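Local coordinates for phospholipase C-beta (PLC-beta) (Sepia officinalis, PDB 3QR0), which is a multidomain phospholipase C-beta, combining PH, EF-hand-like, TIM-barrel and C2 modules, with a calcium ion held by residues of the barrel, at residues A[360-366]-A[407-413]; A[436-441]-A[462-468]; A[648-654]-A[766-772]; A[686-690]-A[702-708]. All coordinates share one frame; numbering follows the deposited sequence.

Contact 1: residues A[360-366]-A[407-413]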
# COMPACT_ATOMS: atom_id res chain seq x y z
N LEU A 360 11.04 -2.97 -2.98
CA LEU A 360 11.34 -1.58 -3.31
C LEU A 360 10.21 -0.92 -4.11
O LEU A 360 9.99 0.29 -4.00
CB LEU A 360 12.67 -1.48 -4.07
CG LEU A 360 13.92 -1.68 -3.19
CD1 LEU A 360 15.14 -1.99 -4.04
CD2 LEU A 360 14.16 -0.45 -2.32
N LEU A 361 9.49 -1.72 -4.88
CA LEU A 361 8.39 -1.23 -5.70
C LEU A 361 7.14 -0.85 -4.91
O LEU A 361 6.33 -0.05 -5.37
CB LEU A 361 8.04 -2.25 -6.79
CG LEU A 361 9.10 -2.34 -7.88
CD1 LEU A 361 8.89 -3.60 -8.71
CD2 LEU A 361 9.08 -1.09 -8.76
N THR A 362 7.00 -1.41 -3.70
CA THR A 362 5.95 -0.96 -2.78
C THR A 362 6.27 0.41 -2.16
O THR A 362 5.42 1.00 -1.50
CB THR A 362 5.78 -1.93 -1.60
OG1 THR A 362 6.91 -1.83 -0.73
CG2 THR A 362 5.61 -3.38 -2.08
N GLY A 363 7.49 0.88 -2.36
CA GLY A 363 7.96 2.11 -1.73
C GLY A 363 8.75 1.87 -0.45
O GLY A 363 9.23 2.82 0.16
N CYS A 364 8.88 0.61 -0.04
CA CYS A 364 9.76 0.27 1.09
C CYS A 364 11.14 0.89 0.90
O CYS A 364 11.69 0.86 -0.21
CB CYS A 364 9.89 -1.25 1.22
SG CYS A 364 10.70 -1.78 2.73
N ARG A 365 11.69 1.46 1.97
CA ARG A 365 12.98 2.18 1.90
C ARG A 365 14.13 1.50 2.64
O ARG A 365 15.29 1.82 2.39
CB ARG A 365 12.83 3.61 2.46
CG ARG A 365 11.81 4.49 1.72
CD ARG A 365 12.28 4.88 0.32
NE ARG A 365 11.90 3.86 -0.65
CZ ARG A 365 12.39 3.74 -1.88
NH1 ARG A 365 13.30 4.59 -2.36
NH2 ARG A 365 11.95 2.75 -2.64
N CYS A 366 13.83 0.58 3.55
CA CYS A 366 14.86 -0.04 4.37
C CYS A 366 14.79 -1.55 4.21
O CYS A 366 13.75 -2.16 4.46
CB CYS A 366 14.72 0.36 5.84
SG CYS A 366 16.03 -0.30 6.93
N VAL A 407 9.78 4.10 -7.71
CA VAL A 407 8.51 4.61 -7.18
C VAL A 407 8.68 5.73 -6.16
O VAL A 407 7.74 6.48 -5.92
CB VAL A 407 7.63 3.50 -6.56
CG1 VAL A 407 7.54 2.31 -7.51
CG2 VAL A 407 8.14 3.09 -5.18
N SER A 408 9.86 5.84 -5.56
CA SER A 408 10.17 6.90 -4.61
C SER A 408 11.57 7.45 -4.87
O SER A 408 12.49 6.69 -5.12
CB SER A 408 10.10 6.36 -3.18
OG SER A 408 10.57 7.31 -2.24
N ASP A 409 11.71 8.77 -4.77
CA ASP A 409 13.01 9.43 -4.88
C ASP A 409 13.76 9.48 -3.55
O ASP A 409 14.92 9.91 -3.51
CB ASP A 409 12.84 10.88 -5.38
CG ASP A 409 12.50 10.96 -6.85
OD1 ASP A 409 12.81 10.01 -7.60
OD2 ASP A 409 11.93 12.00 -7.26
N TYR A 410 13.13 9.04 -2.47
CA TYR A 410 13.67 9.27 -1.12
C TYR A 410 14.59 8.14 -0.65
O TYR A 410 14.50 7.03 -1.16
CB TYR A 410 12.52 9.64 -0.16
CG TYR A 410 12.04 11.04 -0.48
CD1 TYR A 410 12.67 12.14 0.08
CD2 TYR A 410 11.05 11.27 -1.43
CE1 TYR A 410 12.29 13.43 -0.24
CE2 TYR A 410 10.66 12.57 -1.77
CZ TYR A 410 11.29 13.65 -1.16
OH TYR A 410 10.94 14.95 -1.47
N PRO A 411 15.51 8.42 0.28
CA PRO A 411 16.67 7.53 0.46
C PRO A 411 16.36 6.11 0.92
O PRO A 411 15.36 5.86 1.61
CB PRO A 411 17.54 8.26 1.51
CG PRO A 411 16.65 9.28 2.13
CD PRO A 411 15.60 9.63 1.13
N VAL A 412 17.23 5.19 0.53
CA VAL A 412 17.12 3.80 0.89
C VAL A 412 18.21 3.48 1.90
O VAL A 412 19.32 4.00 1.81
CB VAL A 412 17.25 2.90 -0.36
CG1 VAL A 412 17.53 1.43 0.03
CG2 VAL A 412 15.98 3.01 -1.20
N ILE A 413 17.87 2.67 2.90
CA ILE A 413 18.83 2.23 3.90
C ILE A 413 18.96 0.71 3.79
O ILE A 413 17.96 -0.01 3.82
CB ILE A 413 18.38 2.62 5.32
CG1 ILE A 413 18.30 4.15 5.46
CG2 ILE A 413 19.35 2.06 6.36
CD1 ILE A 413 17.46 4.64 6.67
O HOH W 1 10.97 1.90 -6.03

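Contact 2: residues A[436-441]-A[462-468]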
# COMPACT_ATOMS: atom_id res chain seq x y z
N PHE A 436 25.92 0.34 -7.42
CA PHE A 436 25.22 1.57 -7.05
C PHE A 436 25.80 2.84 -7.65
O PHE A 436 25.06 3.80 -7.89
CB PHE A 436 25.17 1.75 -5.53
CG PHE A 436 24.53 0.60 -4.79
CD1 PHE A 436 23.42 -0.05 -5.30
CD2 PHE A 436 25.02 0.20 -3.55
CE1 PHE A 436 22.83 -1.10 -4.61
CE2 PHE A 436 24.43 -0.84 -2.85
CZ PHE A 436 23.34 -1.49 -3.38
N GLY A 437 27.11 2.86 -7.88
CA GLY A 437 27.80 4.05 -8.38
C GLY A 437 27.49 5.31 -7.57
O GLY A 437 27.67 5.33 -6.35
N GLU A 438 26.99 6.33 -8.26
CA GLU A 438 26.67 7.63 -7.66
C GLU A 438 25.58 7.56 -6.57
O GLU A 438 25.55 8.41 -5.68
CB GLU A 438 26.20 8.60 -8.75
CG GLU A 438 26.17 10.06 -8.30
CD GLU A 438 25.70 10.99 -9.40
OE1 GLU A 438 24.63 10.73 -9.98
OE2 GLU A 438 26.40 11.98 -9.66
N LEU A 439 24.70 6.57 -6.66
CA LEU A 439 23.63 6.38 -5.67
C LEU A 439 24.16 6.13 -4.25
O LEU A 439 23.49 6.45 -3.27
CB LEU A 439 22.72 5.21 -6.06
CG LEU A 439 22.08 5.24 -7.45
CD1 LEU A 439 21.29 3.95 -7.68
CD2 LEU A 439 21.19 6.47 -7.62
N LEU A 440 25.35 5.55 -4.15
CA LEU A 440 25.91 5.19 -2.86
C LEU A 440 26.40 6.42 -2.10
O LEU A 440 27.23 7.18 -2.60
CB LEU A 440 27.07 4.21 -3.05
CG LEU A 440 27.67 3.60 -1.79
CD1 LEU A 440 26.62 2.84 -0.99
CD2 LEU A 440 28.83 2.68 -2.18
N LEU A 441 25.88 6.62 -0.89
CA LEU A 441 26.34 7.70 -0.02
C LEU A 441 27.53 7.19 0.79
O LEU A 441 27.36 6.65 1.89
CB LEU A 441 25.23 8.20 0.91
CG LEU A 441 25.59 9.49 1.66
CD1 LEU A 441 25.58 10.70 0.72
CD2 LEU A 441 24.66 9.72 2.84
N LEU A 462 18.98 13.76 0.91
CA LEU A 462 19.51 12.46 0.52
C LEU A 462 18.66 11.74 -0.53
O LEU A 462 18.71 10.52 -0.63
CB LEU A 462 19.66 11.59 1.77
CG LEU A 462 20.66 12.10 2.82
CD1 LEU A 462 20.73 11.15 3.99
CD2 LEU A 462 22.04 12.28 2.20
N ARG A 463 17.90 12.49 -1.32
CA ARG A 463 17.13 11.90 -2.41
C ARG A 463 18.05 11.15 -3.35
O ARG A 463 19.16 11.61 -3.64
CB ARG A 463 16.36 12.97 -3.19
CG ARG A 463 15.12 13.49 -2.49
CD ARG A 463 14.52 14.64 -3.27
NE ARG A 463 15.46 15.75 -3.32
CZ ARG A 463 15.46 16.72 -4.24
NH1 ARG A 463 14.56 16.74 -5.22
NH2 ARG A 463 16.38 17.67 -4.18
N LYS A 464 17.59 9.99 -3.82
CA LYS A 464 18.34 9.14 -4.74
C LYS A 464 19.67 8.67 -4.16
O LYS A 464 20.64 8.48 -4.90
CB LYS A 464 18.57 9.87 -6.08
CG LYS A 464 17.27 10.32 -6.77
CD LYS A 464 16.86 9.37 -7.87
CE LYS A 464 17.70 9.57 -9.13
NZ LYS A 464 17.77 8.32 -9.94
N LYS A 465 19.73 8.49 -2.84
CA LYS A 465 20.92 7.96 -2.18
C LYS A 465 20.62 6.68 -1.41
O LYS A 465 19.54 6.52 -0.83
CB LYS A 465 21.53 9.00 -1.24
CG LYS A 465 21.99 10.29 -1.92
CD LYS A 465 23.18 10.06 -2.83
CE LYS A 465 23.56 11.31 -3.60
NZ LYS A 465 24.52 10.97 -4.68
N ILE A 466 21.59 5.76 -1.44
CA ILE A 466 21.53 4.50 -0.73
C ILE A 466 22.53 4.58 0.42
O ILE A 466 23.71 4.87 0.20
CB ILE A 466 21.89 3.32 -1.65
CG1 ILE A 466 20.80 3.12 -2.71
CG2 ILE A 466 22.07 2.02 -0.83
CD1 ILE A 466 21.26 2.33 -3.93
N LEU A 467 22.04 4.38 1.64
CA LEU A 467 22.88 4.41 2.83
C LEU A 467 23.13 2.99 3.33
O LEU A 467 22.24 2.13 3.27
CB LEU A 467 22.23 5.24 3.95
CG LEU A 467 22.29 6.75 3.72
CD1 LEU A 467 21.15 7.18 2.82
CD2 LEU A 467 22.23 7.49 5.06
N ILE A 468 24.35 2.76 3.80
CA ILE A 468 24.76 1.46 4.29
C ILE A 468 24.80 1.46 5.80
O ILE A 468 25.51 2.25 6.41
CB ILE A 468 26.17 1.05 3.80
CG1 ILE A 468 26.26 1.15 2.27
CG2 ILE A 468 26.50 -0.37 4.26
CD1 ILE A 468 25.26 0.29 1.54
O HOH W 2 26.49 9.73 -3.22
O HOH W 3 26.18 4.99 3.81

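Contact 3: residues A[648-654]-A[766-772]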
# COMPACT_ATOMS: atom_id res chain seq x y z
N VAL A 648 -5.73 17.13 20.60
CA VAL A 648 -7.17 16.99 20.79
C VAL A 648 -7.59 15.55 20.56
O VAL A 648 -7.31 14.97 19.50
CB VAL A 648 -7.97 17.95 19.88
CG1 VAL A 648 -9.47 17.82 20.15
CG2 VAL A 648 -7.52 19.39 20.12
N ALA A 649 -8.23 14.97 21.57
CA ALA A 649 -8.75 13.61 21.49
C ALA A 649 -9.94 13.59 20.54
O ALA A 649 -10.59 14.62 20.34
CB ALA A 649 -9.16 13.11 22.87
N GLY A 650 -10.21 12.42 19.97
CA GLY A 650 -11.24 12.28 18.94
C GLY A 650 -12.29 11.25 19.29
O GLY A 650 -12.13 10.46 20.23
N THR A 651 -13.38 11.28 18.53
CA THR A 651 -14.40 10.24 18.54
C THR A 651 -14.59 9.82 17.10
O THR A 651 -14.60 10.67 16.20
CB THR A 651 -15.74 10.73 19.13
OG1 THR A 651 -15.51 11.27 20.44
CG2 THR A 651 -16.74 9.58 19.25
N ILE A 652 -14.70 8.51 16.88
CA ILE A 652 -14.93 7.95 15.56
C ILE A 652 -16.13 7.01 15.66
O ILE A 652 -16.20 6.18 16.57
CB ILE A 652 -13.72 7.14 15.05
CG1 ILE A 652 -12.49 8.03 14.87
CG2 ILE A 652 -14.08 6.42 13.76
CD1 ILE A 652 -12.54 8.95 13.65
N GLU A 653 -17.07 7.16 14.73
CA GLU A 653 -18.20 6.24 14.63
C GLU A 653 -18.27 5.73 13.21
O GLU A 653 -18.15 6.51 12.25
CB GLU A 653 -19.51 6.92 15.04
CG GLU A 653 -19.42 7.66 16.38
CD GLU A 653 -20.75 8.21 16.87
OE1 GLU A 653 -21.77 8.10 16.16
OE2 GLU A 653 -20.76 8.78 17.99
N ILE A 654 -18.43 4.42 13.06
CA ILE A 654 -18.47 3.81 11.74
C ILE A 654 -19.72 2.95 11.65
O ILE A 654 -19.86 1.97 12.37
CB ILE A 654 -17.22 2.92 11.47
CG1 ILE A 654 -15.92 3.69 11.72
CG2 ILE A 654 -17.26 2.37 10.04
CD1 ILE A 654 -15.65 4.81 10.74
N HIS A 766 -21.32 5.16 6.80
CA HIS A 766 -21.37 6.52 7.33
C HIS A 766 -20.30 6.65 8.42
O HIS A 766 -20.18 5.79 9.30
CB HIS A 766 -22.73 6.87 7.90
CG HIS A 766 -22.85 8.31 8.32
ND1 HIS A 766 -22.51 8.74 9.58
CD2 HIS A 766 -23.25 9.41 7.64
CE1 HIS A 766 -22.71 10.05 9.67
NE2 HIS A 766 -23.16 10.47 8.50
N ILE A 767 -19.56 7.75 8.35
CA ILE A 767 -18.43 7.98 9.24
C ILE A 767 -18.64 9.27 10.02
O ILE A 767 -18.88 10.32 9.44
CB ILE A 767 -17.12 8.09 8.45
CG1 ILE A 767 -16.87 6.81 7.65
CG2 ILE A 767 -15.94 8.41 9.39
CD1 ILE A 767 -15.66 6.89 6.73
N VAL A 768 -18.60 9.17 11.35
CA VAL A 768 -18.52 10.36 12.19
C VAL A 768 -17.07 10.49 12.64
O VAL A 768 -16.48 9.51 13.11
CB VAL A 768 -19.43 10.26 13.40
CG1 VAL A 768 -19.11 11.36 14.41
CG2 VAL A 768 -20.90 10.34 12.97
N ALA A 769 -16.50 11.68 12.46
CA ALA A 769 -15.17 11.99 12.97
C ALA A 769 -15.18 13.41 13.48
O ALA A 769 -15.43 14.35 12.73
CB ALA A 769 -14.11 11.83 11.88
N LYS A 770 -14.92 13.57 14.77
CA LYS A 770 -14.99 14.86 15.42
C LYS A 770 -14.15 14.85 16.68
O LYS A 770 -13.69 13.79 17.13
CB LYS A 770 -16.44 15.20 15.76
CG LYS A 770 -17.12 14.18 16.65
CD LYS A 770 -18.55 14.60 16.98
CE LYS A 770 -19.26 13.54 17.80
NZ LYS A 770 -20.73 13.79 17.84
N ASP A 771 -13.98 16.03 17.25
CA ASP A 771 -13.24 16.18 18.49
C ASP A 771 -14.05 15.55 19.62
O ASP A 771 -15.28 15.62 19.64
CB ASP A 771 -12.95 17.65 18.78
CG ASP A 771 -12.04 18.28 17.73
OD1 ASP A 771 -11.47 17.53 16.90
OD2 ASP A 771 -11.90 19.52 17.73
N TYR A 772 -13.33 14.91 20.55
CA TYR A 772 -13.93 14.23 21.68
C TYR A 772 -14.56 15.24 22.64
O TYR A 772 -13.86 16.07 23.22
CB TYR A 772 -12.87 13.40 22.42
CG TYR A 772 -13.34 12.80 23.72
CD1 TYR A 772 -14.33 11.82 23.74
CD2 TYR A 772 -12.80 13.22 24.94
CE1 TYR A 772 -14.77 11.27 24.94
CE2 TYR A 772 -13.23 12.68 26.14
CZ TYR A 772 -14.21 11.70 26.13
OH TYR A 772 -14.63 11.16 27.32

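Contact 4: residues A[686-690]-A[702-708]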
# COMPACT_ATOMS: atom_id res chain seq x y z
N LYS A 686 -13.83 -6.72 18.15
CA LYS A 686 -14.95 -6.17 18.92
C LYS A 686 -16.20 -5.96 18.05
O LYS A 686 -17.31 -6.25 18.50
CB LYS A 686 -14.55 -4.85 19.57
CG LYS A 686 -15.63 -4.23 20.47
CD LYS A 686 -15.16 -2.91 21.08
CE LYS A 686 -16.17 -2.37 22.08
NZ LYS A 686 -15.59 -1.28 22.92
N PHE A 687 -16.01 -5.47 16.83
CA PHE A 687 -17.10 -5.04 15.96
C PHE A 687 -17.24 -5.90 14.71
O PHE A 687 -16.33 -5.95 13.88
CB PHE A 687 -16.88 -3.59 15.54
CG PHE A 687 -16.95 -2.61 16.66
CD1 PHE A 687 -15.90 -1.73 16.89
CD2 PHE A 687 -18.06 -2.54 17.49
CE1 PHE A 687 -15.96 -0.80 17.92
CE2 PHE A 687 -18.12 -1.62 18.52
CZ PHE A 687 -17.07 -0.75 18.74
N LYS A 688 -18.39 -6.54 14.56
CA LYS A 688 -18.67 -7.42 13.43
C LYS A 688 -20.14 -7.28 13.04
O LYS A 688 -21.00 -7.34 13.91
CB LYS A 688 -18.36 -8.86 13.82
CG LYS A 688 -18.64 -9.90 12.75
CD LYS A 688 -18.24 -11.29 13.23
CE LYS A 688 -18.90 -12.37 12.42
NZ LYS A 688 -18.40 -13.72 12.82
N THR A 689 -20.42 -7.11 11.75
CA THR A 689 -21.79 -7.00 11.27
C THR A 689 -22.48 -8.35 11.29
O THR A 689 -21.84 -9.39 11.43
CB THR A 689 -21.88 -6.48 9.82
OG1 THR A 689 -21.25 -7.42 8.93
CG2 THR A 689 -21.21 -5.12 9.68
N LYS A 690 -23.79 -8.33 11.11
CA LYS A 690 -24.54 -9.52 10.77
C LYS A 690 -24.05 -10.09 9.44
O LYS A 690 -23.42 -9.39 8.64
CB LYS A 690 -26.05 -9.21 10.68
CG LYS A 690 -26.44 -8.25 9.54
CD LYS A 690 -27.96 -8.03 9.49
CE LYS A 690 -28.47 -7.15 10.63
NZ LYS A 690 -27.85 -5.80 10.62
N ASP A 702 -27.01 -2.82 6.97
CA ASP A 702 -27.76 -1.89 7.80
C ASP A 702 -27.45 -2.13 9.28
O ASP A 702 -28.35 -2.37 10.09
CB ASP A 702 -29.26 -2.01 7.52
CG ASP A 702 -30.08 -0.93 8.19
OD1 ASP A 702 -29.56 0.19 8.39
OD2 ASP A 702 -31.24 -1.20 8.52
N GLU A 703 -26.17 -2.09 9.61
CA GLU A 703 -25.71 -2.44 10.95
C GLU A 703 -25.76 -1.23 11.87
O GLU A 703 -25.50 -0.11 11.44
CB GLU A 703 -24.29 -2.98 10.90
CG GLU A 703 -23.83 -3.69 12.17
CD GLU A 703 -24.60 -4.97 12.46
OE1 GLU A 703 -25.02 -5.66 11.51
OE2 GLU A 703 -24.79 -5.28 13.66
N LYS A 704 -26.11 -1.47 13.13
CA LYS A 704 -26.02 -0.45 14.16
C LYS A 704 -24.59 0.09 14.20
O LYS A 704 -23.63 -0.67 14.02
CB LYS A 704 -26.43 -1.02 15.52
CG LYS A 704 -26.29 -0.06 16.70
CD LYS A 704 -27.20 1.16 16.56
CE LYS A 704 -26.96 2.19 17.66
NZ LYS A 704 -27.53 3.53 17.29
N VAL A 705 -24.45 1.39 14.43
CA VAL A 705 -23.15 2.04 14.38
C VAL A 705 -22.14 1.45 15.38
O VAL A 705 -22.50 1.07 16.50
CB VAL A 705 -23.28 3.57 14.63
CG1 VAL A 705 -23.84 3.86 16.02
CG2 VAL A 705 -21.95 4.26 14.42
N PHE A 706 -20.88 1.36 14.94
CA PHE A 706 -19.77 0.98 15.79
C PHE A 706 -19.12 2.26 16.32
O PHE A 706 -18.68 3.10 15.54
CB PHE A 706 -18.71 0.19 15.01
CG PHE A 706 -19.22 -1.09 14.36
CD1 PHE A 706 -18.78 -1.45 13.09
CD2 PHE A 706 -20.09 -1.94 15.03
CE1 PHE A 706 -19.22 -2.63 12.49
CE2 PHE A 706 -20.53 -3.12 14.44
CZ PHE A 706 -20.10 -3.46 13.17
N VAL A 707 -19.05 2.40 17.64
CA VAL A 707 -18.57 3.63 18.26
C VAL A 707 -17.20 3.46 18.90
O VAL A 707 -17.02 2.58 19.75
CB VAL A 707 -19.56 4.11 19.35
CG1 VAL A 707 -19.06 5.40 20.01
CG2 VAL A 707 -20.96 4.32 18.76
N PHE A 708 -16.24 4.28 18.50
CA PHE A 708 -14.96 4.39 19.18
C PHE A 708 -15.00 5.69 19.98
O PHE A 708 -14.59 6.74 19.49
CB PHE A 708 -13.80 4.40 18.18
CG PHE A 708 -13.74 3.19 17.30
CD1 PHE A 708 -14.48 3.13 16.13
CD2 PHE A 708 -12.94 2.10 17.64
CE1 PHE A 708 -14.43 2.00 15.31
CE2 PHE A 708 -12.88 0.98 16.82
CZ PHE A 708 -13.63 0.93 15.66
O HOH W 4 -14.85 1.12 21.03

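Contact 1: residues A[360-366]-A[407-413]
R365 and Y410 illustrate how a buried cation can be satisfied by backbone: NH1 of R365 donates to O of Y410 at 3.0 Å, with the oxygen lying in the guanidinium plane, and the same NH1 also bonds to O of A404. The flat group is sandwiched. CG2 of V412 sits over the rim of one face, 3.3 Å from NH1 of R365, and CB of S408 lies over the centre of the opposite face, 3.7 Å from CZ of R365. Bends at chi2 (-70°) and chi3 (87°) fold the arginine back over its own loop, where NE of R365 meets O of G363 at 3.0 Å from above the carbonyl plane. Next to this, N of I413 donates to O of R365 at 2.8 Å, opening the parallel pairing of strands 366-372 and 412-418 in the TIM barrel.

At the other end V407 packs on the chain around L360 to G363, its CG2 3.6 Å from CA of G363, the glycine of a Schellman motif. A water links O of L360 to N of V407.

In the second shell, S408 is positioned by its OG, which accepts from N of Y410 in an ST turn and bonds to O of S620. Because carbonyl oxygens accept the arginine's N-H bonds, the positive charge is probably stabilised by several backbone dipoles working together.

Contact 2: residues A[436-441]-A[462-468]
L439 and I466 take part in a single backbone bridge, centred on L440 and I466, in which one residue serves both sides: N of I466 donates to O of L439 at 2.7 Å, and O of I466 accepts from N of L441 at 3.0 Å. This joins the loop following helix 422-436 to strand 466-469 of the barrel, whose other edge bonds to V412 and L414 of strand 412-418.

The ammonium of K465 finds its partners in backbone and solvent. A bend at chi2 (-68°) brings NZ of K465 to O of E438 at 2.9 Å. NZ also donates to a water, 2.7 Å from NZ of K465, that in turn donates a hydrogen bond to O of L440. The carboxylate of E438 stays apart, its OE1 5.3 Å from NZ of K465. A second water accepts from N of I468 and lies 2.8 Å from O of L441, to which it may donate; N519 ND2 also reaches that oxygen.

Apolar contacts flank the bonds. CD1 of I466 forms a CH-pi contact over one face of the F436 ring, 3.9 Å from its centroid, and CD2 of L441 meets CD2 of L462 at 3.7 Å. One backbone carbonyl and a bridging water thus receive the lysine's ammonium, so the attachment probably rests on backbone polarity more than on paired charges.

Contact 3: residues A[648-654]-A[766-772]
I652 and A769 face each other in the antiparallel pairing of the first and last strands of the C2 beta sandwich; the segments 650-654 and 766-771 run antiparallel, with 176° between their directions. Backbone bonds set the register, T651 and E653 each exchanging two of them with K770 and V768; the choice of rotamer then decides what each residue touches.

On the face carrying I652, I654, I767 and A769, both isoleucines of the first strand turn CG1 away from the carbonyl carbon and bend again at chi2 (-74° in I652), which swings the terminal methyl back over the neighbouring strand. CD1 of I652 thereby comes to rest 3.7 Å from CB of A769, and CD1 of I654 lies 3.9 Å from CG2 of I767. This is the interior of the sandwich: I652 also touches M675 and I654 touches V673, both on strand 669-676 of the other sheet.

The face bearing T651, E653, V768 and K770 is more polar. The side chains of E653 and V768 run alongside each other in the same direction, CB of E653 being 3.7 Å from CB of V768. The extended glutamate leaves OE2 of E653 5.0 Å from NZ of K770, near but not in contact.

Beyond the strands, N of Y772 donates to O of A649 at 2.8 Å, and the backbone there sets CB of Y772 3.7 Å from CB of A649. With CG opposite the backbone N (chi1 172°), the tyrosine ring is carried toward T651. OG1 of T651, which is hydrogen-bonded to O of K709, lies in the ring plane at its edge, 3.5 Å from CD1 of Y772.

Contact 4: residues A[686-690]-A[702-708]
An aromatic cluster of F687, F706 and F708 joins the two sheets of the C2 beta sandwich, linking strand 686-688 of one to strand 706-711 of the other. The short strand axes come within 8.5 Å of each other.

F687 and F706 meet reciprocally. Each lays its own CB over the centre of the other's ring, CB of F687 at 3.5 Å from the F706 centroid and CB of F706 at 3.7 Å from the F687 centroid. The two rings, inclined at 26°, are consequently slid so far apart that they barely overlap, and CH-pi contacts do the work of a stack. F687 makes a different contact with F708, turning its edge toward the face of that ring in a T-shaped pair with planes at 75° and centroids 5.1 Å apart. CG of K686 lies over the face of F687 opposite F706. F706 and F708 also touch V673 of strand 669-676, in the same sheet as 686-688.

Away from the rings the contact becomes ionic. A bend at chi2 (65°) brings the carboxylate of E703 beside T689 and K690, while the lysine curls at chi3 and chi4 toward the same group; its NZ has a further partner in O of Y701. OE1 of E703 accepts from N of K690 at 3.0 Å and from NZ of K690 at 3.0 Å, the two donors reaching it from opposite faces of the carboxylate plane.

Overall arrangement
The four contacts form two adjoining pairs, one in each of two domains. Contacts 1 and 2, centres 12 Å apart, share the barrel sheet: O of V412 probably accepts from N of L467 at 2.8 Å. Contacts 3 and 4, centres 15 Å apart, share a C2 sheet through probable bonds such as N of F708 to O of I652 at 2.7 Å, and contact 4 is nested inside the chain loop that contact 3 closes. Between domains, contacts 1 and 3 keep centres about 33 Å apart. Contact 1 is tied to the calcium site: its strands 366-372 and 412-418 continue to the ligands E368, D370 and E417, and the C366 side chain lies about 11 Å from the ion.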